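Local coordinates for protein ethyl acetate hydrolase (Pseudomonas veronii, PDB 5EFZ) that hydrolyses ethyl acetate to ethanol and acetate, an esterase step in the bacterial breakdown of short-chain methyl ketones such as 2-butanone, at residues G38-P42 / S113-F119; N97-N101 / T268-K272; G83-D87 / D349-A353; A171-A175 / Y298-I302. The contacts are given in a common frame with arbitrary orientation. Residue numbers count along the deposited sequence, not the author numbering.

Interaction 1. Residues G38-P42 / S113-F119; sequences GRCMP and SLAGPGF. With EDO (1,2-ethanediol), chain L.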
loop_
_atom_site.group_PDB
_atom_site.type_symbol
_atom_site.label_atom_id
_atom_site.label_comp_id
_atom_site.label_asym_id
_atom_site.label_seq_id
_atom_site.Cartn_x
_atom_site.Cartn_y
_atom_site.Cartn_z
ATOM N N GLY A 38 -14.996 -17.797 23.076
ATOM C CA GLY A 38 -15.155 -18.482 24.344
ATOM C C GLY A 38 -15.683 -17.696 25.524
ATOM O O GLY A 38 -16.187 -18.272 26.479
ATOM N N ARG A 39 -15.565 -16.382 25.482
ATOM C CA ARG A 39 -16.122 -15.570 26.555
ATOM C C ARG A 39 -17.612 -15.293 26.335
ATOM O O ARG A 39 -18.096 -15.317 25.205
ATOM C CB ARG A 39 -15.334 -14.262 26.669
ATOM C CG ARG A 39 -13.883 -14.509 27.096
ATOM C CD ARG A 39 -13.069 -13.229 27.189
ATOM N NE ARG A 39 -13.446 -12.423 28.343
ATOM C CZ ARG A 39 -13.024 -11.181 28.537
ATOM N NH1 ARG A 39 -12.223 -10.611 27.648
ATOM N NH2 ARG A 39 -13.406 -10.516 29.611
ATOM N N CYS A 40 -18.336 -15.052 27.419
ATOM C CA CYS A 40 -19.738 -14.676 27.315
ATOM C C CYS A 40 -19.912 -13.191 27.627
ATOM O O CYS A 40 -19.442 -12.731 28.664
ATOM C CB CYS A 40 -20.597 -15.521 28.279
ATOM S SG CYS A 40 -22.418 -15.460 27.929
ATOM N N MET A 41 -20.580 -12.442 26.754
ATOM C CA MET A 41 -21.034 -11.099 27.124
ATOM C C MET A 41 -22.355 -11.233 27.889
ATOM O O MET A 41 -23.324 -11.748 27.344
ATOM C CB MET A 41 -21.231 -10.217 25.898
ATOM C CG MET A 41 -20.059 -10.225 24.934
ATOM S SD MET A 41 -20.446 -9.125 23.541
ATOM C CE MET A 41 -20.655 -7.560 24.376
ATOM N N PRO A 42 -22.395 -10.786 29.152
ATOM C CA PRO A 42 -23.627 -10.916 29.942
ATOM C C PRO A 42 -24.810 -10.153 29.333
ATOM O O PRO A 42 -25.949 -10.584 29.473
ATOM C CB PRO A 42 -23.252 -10.301 31.288
ATOM C CG PRO A 42 -21.765 -10.322 31.325
ATOM C CD PRO A 42 -21.308 -10.162 29.919
ATOM N N SER A 113 -15.556 -7.309 33.678
ATOM C CA SER A 113 -14.261 -7.802 33.227
ATOM C C SER A 113 -14.024 -7.464 31.746
ATOM O O SER A 113 -12.952 -7.734 31.203
ATOM C CB SER A 113 -14.159 -9.309 33.470
ATOM O OG SER A 113 -15.112 -10.021 32.701
ATOM N N LEU A 114 -15.016 -6.847 31.110
ATOM C CA LEU A 114 -14.948 -6.516 29.685
ATOM C C LEU A 114 -14.503 -5.074 29.433
ATOM O O LEU A 114 -14.431 -4.627 28.290
ATOM C CB LEU A 114 -16.315 -6.768 29.019
ATOM C CG LEU A 114 -16.709 -8.227 28.802
ATOM C CD1 LEU A 114 -18.199 -8.370 28.454
ATOM C CD2 LEU A 114 -15.859 -8.838 27.696
ATOM N N ALA A 115 -14.158 -4.342 30.487
ATOM C CA ALA A 115 -13.829 -2.928 30.327
ATOM C C ALA A 115 -12.469 -2.701 29.654
ATOM O O ALA A 115 -11.486 -3.376 29.989
ATOM C CB ALA A 115 -13.863 -2.232 31.723
ATOM N N GLY A 116 -12.414 -1.758 28.709
ATOM C CA GLY A 116 -11.140 -1.296 28.163
ATOM C C GLY A 116 -10.332 -2.443 27.569
ATOM O O GLY A 116 -10.854 -3.182 26.714
ATOM N N PRO A 117 -9.076 -2.626 28.039
ATOM C CA PRO A 117 -8.177 -3.688 27.562
ATOM C C PRO A 117 -8.775 -5.062 27.814
ATOM O O PRO A 117 -8.362 -6.029 27.179
ATOM C CB PRO A 117 -6.907 -3.518 28.431
ATOM C CG PRO A 117 -7.021 -2.206 29.057
ATOM C CD PRO A 117 -8.467 -1.853 29.142
ATOM N N GLY A 118 -9.709 -5.153 28.757
ATOM C CA GLY A 118 -10.360 -6.426 29.052
ATOM C C GLY A 118 -11.393 -6.898 28.023
ATOM O O GLY A 118 -11.859 -8.038 28.110
ATOM N N PHE A 119 -11.757 -6.043 27.066
ATOM C CA PHE A 119 -12.841 -6.392 26.122
ATOM C C PHE A 119 -12.484 -7.637 25.320
ATOM O O PHE A 119 -11.319 -7.871 24.994
ATOM C CB PHE A 119 -13.158 -5.239 25.170
ATOM C CG PHE A 119 -14.550 -5.338 24.541
ATOM C CD1 PHE A 119 -15.690 -5.164 25.330
ATOM C CD2 PHE A 119 -14.704 -5.621 23.179
ATOM C CE1 PHE A 119 -16.989 -5.251 24.786
ATOM C CE2 PHE A 119 -16.011 -5.697 22.596
ATOM C CZ PHE A 119 -17.152 -5.520 23.406
HETATM C C1 EDO L . -9.838 -3.952 23.574
HETATM O O1 EDO L . -9.274 -4.005 22.238
HETATM C C2 EDO L . -9.683 -5.246 24.392
HETATM O O2 EDO L . -9.406 -6.446 23.642
#

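Interaction 2. Residues N97-N101 / T268-K272; sequences NQIGN and TMAWK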
loop_
_atom_site.group_PDB
_atom_site.type_symbol
_atom_site.label_atom_id
_atom_site.label_comp_id
_atom_site.label_asym_id
_atom_site.label_seq_id
_atom_site.Cartn_x
_atom_site.Cartn_y
_atom_site.Cartn_z
ATOM N N ASN A 97 -24.880 -1.223 14.258
ATOM C CA ASN A 97 -23.483 -0.931 14.598
ATOM C C ASN A 97 -22.721 -2.156 15.103
ATOM O O ASN A 97 -23.214 -2.909 15.962
ATOM C CB ASN A 97 -23.442 0.181 15.650
ATOM C CG ASN A 97 -23.842 1.534 15.070
ATOM O OD1 ASN A 97 -22.994 2.250 14.527
ATOM N ND2 ASN A 97 -25.133 1.904 15.214
ATOM N N GLN A 98 -21.526 -2.352 14.567
ATOM C CA GLN A 98 -20.641 -3.424 15.010
ATOM C C GLN A 98 -20.453 -3.432 16.501
ATOM O O GLN A 98 -20.253 -2.372 17.114
ATOM C CB GLN A 98 -19.259 -3.264 14.376
ATOM C CG GLN A 98 -19.104 -3.881 13.001
ATOM C CD GLN A 98 -17.608 -3.862 12.633
ATOM O OE1 GLN A 98 -16.755 -4.234 13.447
ATOM N NE2 GLN A 98 -17.295 -3.367 11.445
ATOM N N ILE A 99 -20.464 -4.624 17.083
ATOM C CA ILE A 99 -19.931 -4.806 18.429
ATOM C C ILE A 99 -18.509 -4.297 18.438
ATOM O O ILE A 99 -17.682 -4.730 17.619
ATOM C CB ILE A 99 -19.968 -6.293 18.844
ATOM C CG1 ILE A 99 -21.435 -6.786 18.827
ATOM C CG2 ILE A 99 -19.349 -6.488 20.250
ATOM C CD1 ILE A 99 -21.565 -8.305 18.959
ATOM N N GLY A 100 -18.185 -3.399 19.365
ATOM C CA GLY A 100 -16.824 -2.892 19.423
ATOM C C GLY A 100 -16.650 -1.521 18.797
ATOM O O GLY A 100 -15.566 -0.935 18.905
ATOM N N ASN A 101 -17.688 -0.985 18.153
ATOM C CA ASN A 101 -17.504 0.267 17.415
ATOM C C ASN A 101 -17.743 1.532 18.235
ATOM O O ASN A 101 -17.707 2.640 17.677
ATOM C CB ASN A 101 -18.415 0.291 16.154
ATOM C CG ASN A 101 -19.800 0.911 16.406
ATOM O OD1 ASN A 101 -20.425 0.727 17.466
ATOM N ND2 ASN A 101 -20.306 1.614 15.395
ATOM N N THR A 268 -10.320 -3.577 18.554
ATOM C CA THR A 268 -11.364 -4.615 18.526
ATOM C C THR A 268 -11.833 -4.860 17.092
ATOM O O THR A 268 -11.975 -6.004 16.663
ATOM C CB THR A 268 -12.583 -4.227 19.411
ATOM O OG1 THR A 268 -12.129 -4.043 20.759
ATOM C CG2 THR A 268 -13.654 -5.307 19.429
ATOM N N MET A 269 -12.087 -3.780 16.362
ATOM C CA MET A 269 -12.589 -3.923 15.000
ATOM C C MET A 269 -11.492 -4.451 14.092
ATOM O O MET A 269 -11.753 -5.266 13.226
ATOM C CB MET A 269 -13.156 -2.582 14.506
ATOM C CG MET A 269 -14.526 -2.237 15.191
ATOM S SD MET A 269 -15.133 -0.604 14.659
ATOM C CE MET A 269 -14.070 0.496 15.618
ATOM N N ALA A 270 -10.254 -3.996 14.299
ATOM C CA ALA A 270 -9.128 -4.502 13.534
ATOM C C ALA A 270 -8.901 -6.022 13.725
ATOM O O ALA A 270 -8.652 -6.746 12.743
ATOM C CB ALA A 270 -7.824 -3.705 13.908
ATOM N N TRP A 271 -8.956 -6.502 14.968
ATOM C CA TRP A 271 -8.762 -7.940 15.241
ATOM C C TRP A 271 -9.835 -8.737 14.499
ATOM O O TRP A 271 -9.589 -9.806 13.926
ATOM C CB TRP A 271 -8.850 -8.225 16.760
ATOM C CG TRP A 271 -8.484 -9.646 17.178
ATOM C CD1 TRP A 271 -7.260 -10.084 17.653
ATOM C CD2 TRP A 271 -9.353 -10.778 17.208
ATOM N NE1 TRP A 271 -7.329 -11.428 17.954
ATOM C CE2 TRP A 271 -8.604 -11.874 17.688
ATOM C CE3 TRP A 271 -10.705 -10.973 16.873
ATOM C CZ2 TRP A 271 -9.148 -13.148 17.823
ATOM C CZ3 TRP A 271 -11.250 -12.250 16.996
ATOM C CH2 TRP A 271 -10.476 -13.316 17.479
ATOM N N LYS A 272 -11.042 -8.194 14.538
ATOM C CA LYS A 272 -12.203 -8.846 13.944
ATOM C C LYS A 272 -12.018 -8.917 12.417
ATOM O O LYS A 272 -12.222 -9.958 11.785
ATOM C CB LYS A 272 -13.471 -8.070 14.294
ATOM C CG LYS A 272 -14.758 -8.712 13.771
ATOM C CD LYS A 272 -15.962 -7.759 13.936
ATOM C CE LYS A 272 -16.111 -7.199 15.357
ATOM N NZ LYS A 272 -17.414 -6.419 15.374
HETATM O O HOH W 1 -14.304 -2.418 21.571
#

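Interaction 3. Residues G83-D87 / D349-A353; sequences GRALD and DAHLA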
loop_
_atom_site.group_PDB
_atom_site.type_symbol
_atom_site.label_atom_id
_atom_site.label_comp_id
_atom_site.label_asym_id
_atom_site.label_seq_id
_atom_site.Cartn_x
_atom_site.Cartn_y
_atom_site.Cartn_z
ATOM N N GLY A 83 -34.072 9.477 -3.115
ATOM C CA GLY A 83 -33.720 9.273 -4.518
ATOM C C GLY A 83 -32.871 8.027 -4.793
ATOM O O GLY A 83 -32.457 7.774 -5.914
ATOM N N ARG A 84 -32.610 7.234 -3.768
ATOM C CA ARG A 84 -31.523 6.254 -3.847
ATOM C C ARG A 84 -32.046 4.816 -3.952
ATOM O O ARG A 84 -33.237 4.586 -3.825
ATOM C CB ARG A 84 -30.615 6.398 -2.622
ATOM C CG ARG A 84 -30.214 7.839 -2.278
ATOM C CD ARG A 84 -29.165 8.382 -3.233
ATOM N NE ARG A 84 -27.914 7.611 -3.201
ATOM C CZ ARG A 84 -26.931 7.784 -2.316
ATOM N NH1 ARG A 84 -27.032 8.707 -1.361
ATOM N NH2 ARG A 84 -25.830 7.037 -2.390
ATOM N N ALA A 85 -31.157 3.848 -4.170
ATOM C CA ALA A 85 -31.570 2.441 -4.132
ATOM C C ALA A 85 -32.082 2.064 -2.727
ATOM O O ALA A 85 -33.145 1.428 -2.585
ATOM C CB ALA A 85 -30.407 1.517 -4.549
ATOM N N LEU A 86 -31.319 2.434 -1.694
ATOM C CA LEU A 86 -31.758 2.228 -0.310
ATOM C C LEU A 86 -32.717 3.354 0.060
ATOM O O LEU A 86 -32.359 4.316 0.731
ATOM C CB LEU A 86 -30.576 2.196 0.649
ATOM C CG LEU A 86 -29.491 1.172 0.282
ATOM C CD1 LEU A 86 -28.440 1.100 1.361
ATOM C CD2 LEU A 86 -30.113 -0.194 0.017
ATOM N N ASP A 87 -33.951 3.197 -0.378
ATOM C CA ASP A 87 -34.977 4.212 -0.288
ATOM C C ASP A 87 -35.913 3.892 0.877
ATOM O O ASP A 87 -36.644 2.918 0.821
ATOM C CB ASP A 87 -35.746 4.246 -1.621
ATOM C CG ASP A 87 -36.777 5.358 -1.707
ATOM O OD1 ASP A 87 -37.247 5.877 -0.673
ATOM O OD2 ASP A 87 -37.136 5.712 -2.854
ATOM N N ASP A 349 -25.979 2.723 -7.058
ATOM C CA ASP A 349 -27.441 2.803 -6.959
ATOM C C ASP A 349 -28.083 1.997 -8.077
ATOM O O ASP A 349 -29.133 1.334 -7.867
ATOM C CB ASP A 349 -27.935 4.264 -7.012
ATOM C CG ASP A 349 -27.957 4.931 -5.628
ATOM O OD1 ASP A 349 -27.963 4.204 -4.602
ATOM O OD2 ASP A 349 -27.970 6.182 -5.561
ATOM N N ALA A 350 -27.471 2.075 -9.259
ATOM C CA ALA A 350 -28.010 1.389 -10.441
ATOM C C ALA A 350 -27.922 -0.133 -10.251
ATOM O O ALA A 350 -28.892 -0.860 -10.523
ATOM C CB ALA A 350 -27.277 1.834 -11.710
ATOM N N HIS A 351 -26.776 -0.618 -9.769
ATOM C CA HIS A 351 -26.620 -2.057 -9.519
ATOM C C HIS A 351 -27.583 -2.518 -8.410
ATOM O O HIS A 351 -28.257 -3.545 -8.529
ATOM C CB HIS A 351 -25.179 -2.417 -9.113
ATOM C CG HIS A 351 -24.175 -2.267 -10.207
ATOM N ND1 HIS A 351 -24.319 -2.849 -11.455
ATOM C CD2 HIS A 351 -22.991 -1.609 -10.254
ATOM C CE1 HIS A 351 -23.279 -2.555 -12.206
ATOM N NE2 HIS A 351 -22.449 -1.799 -11.493
ATOM N N LEU A 352 -27.636 -1.766 -7.321
ATOM C CA LEU A 352 -28.513 -2.157 -6.213
ATOM C C LEU A 352 -29.996 -2.154 -6.605
ATOM O O LEU A 352 -30.763 -3.004 -6.147
ATOM C CB LEU A 352 -28.318 -1.243 -5.017
ATOM C CG LEU A 352 -27.007 -1.392 -4.228
ATOM C CD1 LEU A 352 -27.029 -0.413 -3.046
ATOM C CD2 LEU A 352 -26.752 -2.833 -3.767
ATOM N N ALA A 353 -30.407 -1.194 -7.430
ATOM C CA ALA A 353 -31.800 -1.150 -7.857
ATOM C C ALA A 353 -32.100 -2.382 -8.723
ATOM O O ALA A 353 -33.183 -2.975 -8.647
ATOM C CB ALA A 353 -32.095 0.161 -8.617
HETATM O O HOH W 2 -25.266 4.657 -3.965
HETATM O O HOH W 3 -28.616 3.587 -1.982
#

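Interaction 4. Residues A171-A175 / Y298-I302; sequences AAAIA and YVMPI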
loop_
_atom_site.group_PDB
_atom_site.type_symbol
_atom_site.label_atom_id
_atom_site.label_comp_id
_atom_site.label_asym_id
_atom_site.label_seq_id
_atom_site.Cartn_x
_atom_site.Cartn_y
_atom_site.Cartn_z
ATOM N N ALA A 171 -27.804 -10.402 -1.562
ATOM C CA ALA A 171 -26.622 -9.955 -0.854
ATOM C C ALA A 171 -25.805 -9.079 -1.790
ATOM O O ALA A 171 -25.632 -9.395 -2.973
ATOM C CB ALA A 171 -25.786 -11.157 -0.350
ATOM N N ALA A 172 -25.331 -7.963 -1.266
ATOM C CA ALA A 172 -24.434 -7.100 -2.013
ATOM C C ALA A 172 -23.190 -6.857 -1.173
ATOM O O ALA A 172 -23.224 -6.171 -0.122
ATOM C CB ALA A 172 -25.118 -5.773 -2.402
ATOM N N ALA A 173 -22.081 -7.419 -1.646
ATOM C CA ALA A 173 -20.801 -7.330 -0.931
ATOM C C ALA A 173 -19.908 -6.335 -1.619
ATOM O O ALA A 173 -19.333 -6.636 -2.677
ATOM C CB ALA A 173 -20.123 -8.684 -0.853
ATOM N N ILE A 174 -19.834 -5.132 -1.053
ATOM C CA ILE A 174 -19.054 -4.048 -1.654
ATOM C C ILE A 174 -17.662 -3.964 -1.031
ATOM O O ILE A 174 -17.540 -3.859 0.195
ATOM C CB ILE A 174 -19.740 -2.706 -1.472
ATOM C CG1 ILE A 174 -21.214 -2.754 -1.966
ATOM C CG2 ILE A 174 -18.962 -1.626 -2.212
ATOM C CD1 ILE A 174 -22.056 -1.617 -1.388
ATOM N N ALA A 175 -16.628 -4.040 -1.876
ATOM C CA ALA A 175 -15.262 -3.823 -1.447
ATOM C C ALA A 175 -14.888 -4.653 -0.199
ATOM O O ALA A 175 -14.352 -4.132 0.784
ATOM C CB ALA A 175 -15.045 -2.323 -1.204
ATOM N N TYR A 298 -24.511 -9.939 -5.588
ATOM C CA TYR A 298 -23.613 -9.081 -6.379
ATOM C C TYR A 298 -22.298 -8.890 -5.617
ATOM O O TYR A 298 -22.290 -8.452 -4.451
ATOM C CB TYR A 298 -24.242 -7.696 -6.649
ATOM C CG TYR A 298 -25.317 -7.656 -7.712
ATOM C CD1 TYR A 298 -25.796 -8.820 -8.300
ATOM C CD2 TYR A 298 -25.872 -6.444 -8.109
ATOM C CE1 TYR A 298 -26.809 -8.773 -9.269
ATOM C CE2 TYR A 298 -26.880 -6.385 -9.076
ATOM C CZ TYR A 298 -27.332 -7.543 -9.642
ATOM O OH TYR A 298 -28.319 -7.480 -10.588
ATOM N N VAL A 299 -21.189 -9.235 -6.274
ATOM C CA VAL A 299 -19.855 -9.060 -5.715
ATOM C C VAL A 299 -19.278 -7.815 -6.378
ATOM O O VAL A 299 -19.156 -7.771 -7.617
ATOM C CB VAL A 299 -18.954 -10.288 -5.996
ATOM C CG1 VAL A 299 -17.514 -10.051 -5.444
ATOM C CG2 VAL A 299 -19.586 -11.579 -5.433
ATOM N N MET A 300 -19.009 -6.795 -5.574
ATOM C CA MET A 300 -18.720 -5.458 -6.107
ATOM C C MET A 300 -17.458 -4.851 -5.505
ATOM O O MET A 300 -17.522 -3.954 -4.674
ATOM C CB MET A 300 -19.944 -4.530 -5.877
ATOM C CG MET A 300 -21.244 -5.126 -6.519
ATOM S SD MET A 300 -22.661 -4.030 -6.308
ATOM C CE MET A 300 -22.194 -2.677 -7.309
ATOM N N PRO A 301 -16.294 -5.326 -5.962
ATOM C CA PRO A 301 -15.066 -4.636 -5.547
ATOM C C PRO A 301 -14.998 -3.234 -6.164
ATOM O O PRO A 301 -15.696 -2.982 -7.147
ATOM C CB PRO A 301 -13.955 -5.520 -6.121
ATOM C CG PRO A 301 -14.598 -6.139 -7.393
ATOM C CD PRO A 301 -16.043 -6.401 -6.944
ATOM N N ILE A 302 -14.156 -2.365 -5.607
ATOM C CA ILE A 302 -13.903 -1.051 -6.184
ATOM C C ILE A 302 -12.644 -1.213 -7.015
ATOM O O ILE A 302 -11.684 -1.822 -6.543
ATOM C CB ILE A 302 -13.764 0.018 -5.086
ATOM C CG1 ILE A 302 -15.161 0.221 -4.423
ATOM C CG2 ILE A 302 -13.141 1.346 -5.648
ATOM C CD1 ILE A 302 -15.148 1.048 -3.128
#

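Interaction 1. Residues G38-P42 / S113-F119
The backbones of 38-42 and 113-119 stay well apart: even at their nearest, Met41 CA and Leu114 CA are 8.0 Å from each other, so side chains must bridge the gap. Residues 40-41 form a short strand, whose Met41 pairs with Leu33 in a small antiparallel hairpin. The segment 113-119 is a loop with short 3-10 segments at 113-114 and 117-118, between strand 92-96 and helix 124-139, folded back on itself by the backbone bonds Gly118 N to Ala115 O (2.8 Å) and Phe119 N to Gly116 O (3.0 Å). This folding brings the carbonyls of Ser113 and Gly118 round to one place, where the long Arg39 side chain reaches them. Arg39 NH1 donates to Gly118 O at 2.6 Å, nearly straight, and Arg39 NH2 to Ser113 O at 3.2 Å, both acceptors lying near the guanidinium plane. One face of the same group rests on Leu114, with NH2 of Arg39 3.5 Å from CD2 of Leu114. Beside this polar bridge, Pro42 CD lies 3.9 Å from Leu114 CD1, and Met41 CE comes within 4.2 Å of Phe119 CZ. The Phe119 carbonyl O accepts a 2.7 Å hydrogen bond from O2 of an ethanediol, probably a crystallisation additive. Both of Arg39's acceptors are neutral peptide carbonyls, so the guanidinium ties down the loop through its backbone, with no acid supplied by either segment.

Interaction 2. Residues N97-N101 / T268-K272
Deep in the enzyme, the loop after strand 92-96 of the central sheet meets helix 263-274 in a buried loop-to-helix contact. The loop bends in a type II beta turn from Gln98 to Asn101, closed by Asn101 N to Gln98 O at 3.1 Å, and Lys272 reaches into it from the helix. Lys272 NZ donates to Ile99 O at 2.8 Å and to Gln98 OE1 at 3.0 Å; a salt bridge to Asp127 balances the charge. Gly100 sits at the third position of the turn with phi of 101°, and a beta carbon here would collide with CG2 of Thr268, which is 4.0 Å from the CA of Gly100. In the alpha/beta hydrolase fold such loops at the C-terminal ends of the strands border the catalytic centre, and the Gln98 side chain is about 8 Å from that of Ser151, the inferred nucleophile. The NE2 of Gln98 is held by Thr66 O. Met269 packs against the turn, its SD lying 3.7 Å from Asn101 CB and its CG 3.5 Å from Gln98 OE1. Thr268 OG1, bonded to Asn264 O, also meets a water at 2.8 Å that donates weakly to Gly100 O at 3.3 Å.

Interaction 3. Residues G83-D87 / D349-A353
A single carboxylate, that of Asp349, organises nearly all the polar chemistry between the loop 83-87 and the helix segment 349-353. Asp349 OD2 forms a hydrogen-bonded salt bridge with Arg84 NE at 2.8 Å, while Asp349 OD1 accepts a weak bond from the backbone Ala85 N at 3.2 Å. Two waters extend the network from OD1. One, 2.8 Å from Asp349 OD1, accepts from Leu86 N at 3.0 Å; the other accepts from Arg84 NH2 at 2.9 Å and gives a weak 2.8 Å bond to Asp349 OD1. The Arg84 side chain is folded, its first three chi angles all m, and presents NE to the acid while NH1 bonds to Ile78 O. Next to these polar groups the backbones come close, with Ala85 CA 5.0 Å from Asp349 CA, a spacing that the small Ala85 permits: its CB packs 3.5 Å from Leu352 CB. Leu86, the centre of an inverse gamma turn, adds CD2 at 4.4 Å from Leu352 CD1. The arrangement belongs to the alpha/beta hydrolase fold, in which the C-terminal helix, here 342-356, packs against the central sheet and meets a loop leading into one of its strands, here 92-96.

Interaction 4. Residues A171-A175 / Y298-I302
Ile174 lies alongside Met300, its CG1 4.5 Å from CB of Met300, the two side chains standing on the same face of a parallel pair of strands. Ala172 and Tyr298 share that face, which is packed by helix 342-356, whereas Ala173 and Val299 point to the other, against Tyr158 of helix 152-163. The strand axes run 4.9 Å apart at an angle of 10°. Four backbone bonds join them in the parallel pattern: Tyr298 N to Ala171 O at 2.9 Å, Ala173 N to Tyr298 O at 3.0 Å, Met300 N to Ala173 O at 2.9 Å and Ala175 N to Met300 O at 2.9 Å. Beyond the strand end, Ala175 adopts positive phi (50°) and sets its CB 3.9 Å from Ile302 CD1. These strands, 170-174 and 296-300, are neighbours in the central sheet of the alpha/beta hydrolase fold, and their C-terminal ends lead toward the catalytic centre; the Ala175 side chain is about 4 Å from those of Asp305 and His334, the inferred triad partners of Ser151. With four backbone bonds and apolar side chains meeting across it, the contact lies buried at the strand end that leads to Asp305.

The four contacts fall into two touching pairs. Interactions 1 and 2 have centres 13 Å apart and meet where Phe119 packs on Ile99 and Thr268; both use the connection from strand 92-96 to helix 124-139, and interaction 2 adds helix 263-274. Interactions 3 and 4, with centres about 14 Å apart, meet where His351 and Leu352 of helix 342-356 pack on the sheet at Ala172, Tyr298 and Met300. Interactions 2 and 4 are nested within the loop that interaction 3 closes. Thus interactions 2 and 4, centres about 20 Å apart, bring distant chain parts toward the inferred catalytic centre, while 1 and 3, centres about 39 Å apart, lie on opposite sides of the chain's centre.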